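Local coordinates for methyltransferase (Streptomyces regensis, PDB 5N5D), which binds S-adenosylmethionine and probably transfers its methyl group to a hydroxyl oxygen during biosynthesis of the pyrrolobenzodiazepine tomaymycin, at residues A103-L106 with A107-G110; V190-F193 with H194-L197. All coordinates share one frame; numbering follows the deposited sequence.

Contact 1: A103-L106 with A107-G110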
loop_
_atom_site.group_PDB
_atom_site.type_symbol
_atom_site.label_atom_id
_atom_site.label_comp_id
_atom_site.label_asym_id
_atom_site.label_seq_id
_atom_site.Cartn_x
_atom_site.Cartn_y
_atom_site.Cartn_z
ATOM N N ALA A 103 -6.203 -25.798 3.453
ATOM C CA ALA A 103 -6.574 -26.198 4.807
ATOM C C ALA A 103 -5.379 -26.773 5.554
ATOM O O ALA A 103 -5.182 -26.495 6.745
ATOM C CB ALA A 103 -7.711 -27.214 4.757
ATOM N N SER A 104 -4.569 -27.578 4.869
ATOM C CA SER A 104 -3.389 -28.156 5.506
ATOM C C SER A 104 -2.382 -27.077 5.889
ATOM O O SER A 104 -1.772 -27.143 6.964
ATOM C CB SER A 104 -2.751 -29.179 4.574
ATOM O OG SER A 104 -3.624 -30.275 4.340
ATOM N N ARG A 105 -2.184 -26.085 5.016
ATOM C CA ARG A 105 -1.273 -24.986 5.324
ATOM C C ARG A 105 -1.778 -24.160 6.501
ATOM O O ARG A 105 -0.997 -23.758 7.371
ATOM C CB ARG A 105 -1.097 -24.080 4.104
ATOM C CG ARG A 105 -0.657 -24.769 2.821
ATOM C CD ARG A 105 0.743 -25.333 2.918
ATOM N NE ARG A 105 0.792 -26.640 3.569
ATOM C CZ ARG A 105 0.464 -27.787 2.980
ATOM N NH1 ARG A 105 0.037 -27.800 1.723
ATOM N NH2 ARG A 105 0.559 -28.927 3.652
ATOM N N LEU A 106 -3.077 -23.862 6.525
ATOM C CA LEU A 106 -3.614 -23.045 7.608
ATOM C C LEU A 106 -3.494 -23.752 8.951
ATOM O O LEU A 106 -3.263 -23.104 9.980
ATOM C CB LEU A 106 -5.066 -22.682 7.304
ATOM C CG LEU A 106 -5.210 -21.760 6.089
ATOM C CD1 LEU A 106 -6.637 -21.802 5.566
ATOM C CD2 LEU A 106 -4.794 -20.332 6.425
ATOM N N ALA A 107 -3.642 -25.077 8.963
ATOM C CA ALA A 107 -3.420 -25.839 10.186
ATOM C C ALA A 107 -1.959 -25.765 10.613
ATOM O O ALA A 107 -1.655 -25.507 11.787
ATOM C CB ALA A 107 -3.853 -27.286 9.974
ATOM N N GLU A 108 -1.037 -25.985 9.670
ATOM C CA GLU A 108 0.389 -25.860 9.966
ATOM C C GLU A 108 0.715 -24.472 10.500
ATOM O O GLU A 108 1.573 -24.316 11.379
ATOM C CB GLU A 108 1.217 -26.144 8.709
ATOM C CG GLU A 108 1.163 -27.589 8.218
ATOM C CD GLU A 108 1.629 -27.750 6.774
ATOM O OE1 GLU A 108 1.915 -26.731 6.106
ATOM O OE2 GLU A 108 1.709 -28.907 6.303
ATOM N N ALA A 109 0.040 -23.450 9.975
ATOM C CA ALA A 109 0.300 -22.070 10.359
ATOM C C ALA A 109 -0.243 -21.719 11.735
ATOM O O ALA A 109 0.095 -20.649 12.252
ATOM C CB ALA A 109 -0.308 -21.128 9.326
ATOM N N GLY A 110 -1.074 -22.576 12.326
ATOM C CA GLY A 110 -1.651 -22.296 13.627
ATOM C C GLY A 110 -2.836 -21.359 13.615
ATOM O O GLY A 110 -3.131 -20.745 14.647
#

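Contact 2: V190-F193 with H194-L197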
loop_
_atom_site.group_PDB
_atom_site.type_symbol
_atom_site.label_atom_id
_atom_site.label_comp_id
_atom_site.label_asym_id
_atom_site.label_seq_id
_atom_site.Cartn_x
_atom_site.Cartn_y
_atom_site.Cartn_z
ATOM N N VAL A 190 -12.301 -5.444 -15.178
ATOM C CA VAL A 190 -11.480 -4.500 -14.430
ATOM C C VAL A 190 -11.839 -3.072 -14.817
ATOM O O VAL A 190 -11.908 -2.185 -13.962
ATOM C CB VAL A 190 -9.986 -4.797 -14.650
ATOM C CG1 VAL A 190 -9.107 -3.713 -14.008
ATOM C CG2 VAL A 190 -9.635 -6.165 -14.069
ATOM N N ARG A 191 -12.084 -2.830 -16.106
ATOM C CA ARG A 191 -12.491 -1.495 -16.536
ATOM C C ARG A 191 -13.828 -1.114 -15.918
ATOM O O ARG A 191 -13.990 -0.006 -15.389
ATOM C CB ARG A 191 -12.564 -1.442 -18.059
ATOM C CG ARG A 191 -11.200 -1.472 -18.746
ATOM C CD ARG A 191 -11.330 -1.470 -20.262
ATOM N NE ARG A 191 -12.184 -0.391 -20.758
ATOM C CZ ARG A 191 -11.771 0.848 -21.006
ATOM N NH1 ARG A 191 -10.511 1.204 -20.798
ATOM N NH2 ARG A 191 -12.628 1.748 -21.459
ATOM N N ARG A 192 -14.802 -2.025 -15.978
ATOM C CA ARG A 192 -16.107 -1.769 -15.374
ATOM C C ARG A 192 -15.966 -1.429 -13.895
ATOM O O ARG A 192 -16.643 -0.530 -13.381
ATOM C CB ARG A 192 -17.003 -2.996 -15.563
ATOM C CG ARG A 192 -18.399 -2.928 -14.943
ATOM C CD ARG A 192 -19.417 -2.355 -15.897
ATOM N NE ARG A 192 -19.216 -0.926 -16.083
ATOM C CZ ARG A 192 -19.775 0.021 -15.336
ATOM N NH1 ARG A 192 -19.517 1.294 -15.598
ATOM N NH2 ARG A 192 -20.593 -0.289 -14.334
ATOM N N PHE A 193 -15.081 -2.140 -13.197
ATOM C CA PHE A 193 -14.871 -1.911 -11.771
ATOM C C PHE A 193 -14.329 -0.509 -11.511
ATOM O O PHE A 193 -14.803 0.199 -10.613
ATOM C CB PHE A 193 -13.927 -2.997 -11.248
ATOM C CG PHE A 193 -13.253 -2.678 -9.941
ATOM C CD1 PHE A 193 -13.990 -2.417 -8.802
ATOM C CD2 PHE A 193 -11.872 -2.690 -9.855
ATOM C CE1 PHE A 193 -13.354 -2.148 -7.598
ATOM C CE2 PHE A 193 -11.230 -2.426 -8.655
ATOM C CZ PHE A 193 -11.972 -2.152 -7.529
ATOM N N HIS A 194 -13.337 -0.085 -12.296
ATOM C CA HIS A 194 -12.782 1.254 -12.120
ATOM C C HIS A 194 -13.808 2.316 -12.478
ATOM O O HIS A 194 -13.864 3.372 -11.838
ATOM C CB HIS A 194 -11.505 1.415 -12.946
ATOM C CG HIS A 194 -10.318 0.776 -12.310
ATOM N ND1 HIS A 194 -10.126 -0.587 -12.300
ATOM C CD2 HIS A 194 -9.289 1.309 -11.612
ATOM C CE1 HIS A 194 -9.016 -0.867 -11.640
ATOM N NE2 HIS A 194 -8.487 0.266 -11.217
ATOM N N GLU A 195 -14.632 2.048 -13.490
ATOM C CA GLU A 195 -15.720 2.959 -13.830
ATOM C C GLU A 195 -16.734 3.071 -12.693
ATOM O O GLU A 195 -17.252 4.162 -12.417
ATOM C CB GLU A 195 -16.397 2.487 -15.114
ATOM C CG GLU A 195 -15.541 2.674 -16.348
ATOM C CD GLU A 195 -16.082 1.934 -17.551
ATOM O OE1 GLU A 195 -17.240 1.449 -17.499
ATOM O OE2 GLU A 195 -15.333 1.823 -18.537
ATOM N N MET A 196 -17.049 1.951 -12.030
ATOM C CA MET A 196 -17.933 1.998 -10.871
ATOM C C MET A 196 -17.347 2.875 -9.774
ATOM O O MET A 196 -18.062 3.672 -9.157
ATOM C CB MET A 196 -18.191 0.589 -10.335
ATOM C CG MET A 196 -18.984 -0.306 -11.262
ATOM S SD MET A 196 -18.899 -2.048 -10.785
ATOM C CE MET A 196 -19.921 -2.067 -9.319
ATOM N N LEU A 197 -16.046 2.741 -9.515
ATOM C CA LEU A 197 -15.396 3.592 -8.524
ATOM C C LEU A 197 -15.499 5.065 -8.907
ATOM O O LEU A 197 -15.798 5.911 -8.055
ATOM C CB LEU A 197 -13.935 3.177 -8.350
ATOM C CG LEU A 197 -13.706 1.898 -7.549
ATOM C CD1 LEU A 197 -12.269 1.425 -7.724
ATOM C CD2 LEU A 197 -14.039 2.136 -6.066
HETATM O O HOH W 1 -15.086 -0.133 -20.586
HETATM O O HOH W 2 -18.033 -0.814 -18.824
#

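Contact 1: A103-L106 with A107-G110
Arg105 and Glu108, one helical turn apart, lie side by side and point the same way, joined by a two-pronged salt bridge. The guanidinium presents its NE side: Arg105 NE reaches Glu108 OE1 at 2.8 Å. Arg105 NH2 reaches Glu108 OE2 at 2.9 Å, both N-H groups aiming almost straight. The oxygens sit close to the guanidinium plane, yet the nitrogens meet the carboxylate from above its own plane, the two flat groups being turned 37° apart. Bends at chi2 (-66°) and chi3 (82°) fold the arginine back alongside the extended glutamate, and two bonds together fix the rotation of both ends. Just past this pair the helix runs out: Ala109 N still bonds to Arg105 O at 2.8 Å, then Gly110, with positive phi, ends the helix in a Schellman motif, its N bonded to Ala107 O. Lys30 of helix 26-31 forms a second salt bridge to Glu108 OE2, giving the carboxylate another cationic partner, which probably favours its charged form. Helix 96-108 is the connection between strands 88-93 and 115-119 in a beta-alpha-beta unit; Leu106 packs on Ile77 of helix 74-80 and on Val115 and Gln117 of strand 115-119.

Contact 2: V190-F193 with H194-L197
Residues 190-197 form two turns of regular alpha-helix, in which the N-H groups of His194, Glu195, Met196 and Leu197 bond back to the carbonyls of Val190, Arg191, Arg192 and Phe193. This is part of helix 185-198 of the Rossmann-like methyltransferase fold, with a salt-bridge network on one flank and an aromatic cluster on another. Arg192 crosses Glu195 at about a right angle; its NH1 gives a 3.0 Å bond to the anti lone pair of Glu195 OE1, which lies at the guanidinium edge. Water 2 also links Arg192 NE to that oxygen. Arg191 meets the other oxygen, Glu195 OE2, through water 1 and a long, purely electrostatic approach, while its NH1 bonds to Val177 O. With Glu195 cut back to an alanine, Arg192 is likely to lose its carboxylate mate and swing freely, and both water bridges would lose one end. On the buried side, Phe193 turns its edge to the face of His194 in an offset edge-to-face pair, planes at 74°, and Leu197 CD1 sits over the phenyl face, 4.0 Å from the ring centroid. Phe17 of the second subunit stacks on His194, whose NE2 bonds to Ser207 OG. With CG beside its own backbone N (chi1 -78°), His194 turns ND1 back to Val190 O at 2.9 Å, opposite His194 N across the carbonyl plane.

How the contacts relate
From the N terminus the chain passes through helix 26-31, which packs against contact 1, and then strands 64-68 and 88-93 before reaching residues 103-110, the last turn of helix 96-108 and the turn after it. Contact 1 closes no long loop, since its segments are consecutive, and the chain continues into strand 115-119, outermost on its side of the sheet within this chain. Strand 139-142, helix 149-158 and strand 165-169 follow before contact 2, equally local, in helix 185-198. The two contacts are therefore in series, neither nesting nor crossing. The centres of contacts 1 and 2 lie about 35 Å apart, on opposite sides of the chain's centre. Contact 2 packs on helix 149-158 and strand 217-224 and reaches the second subunit.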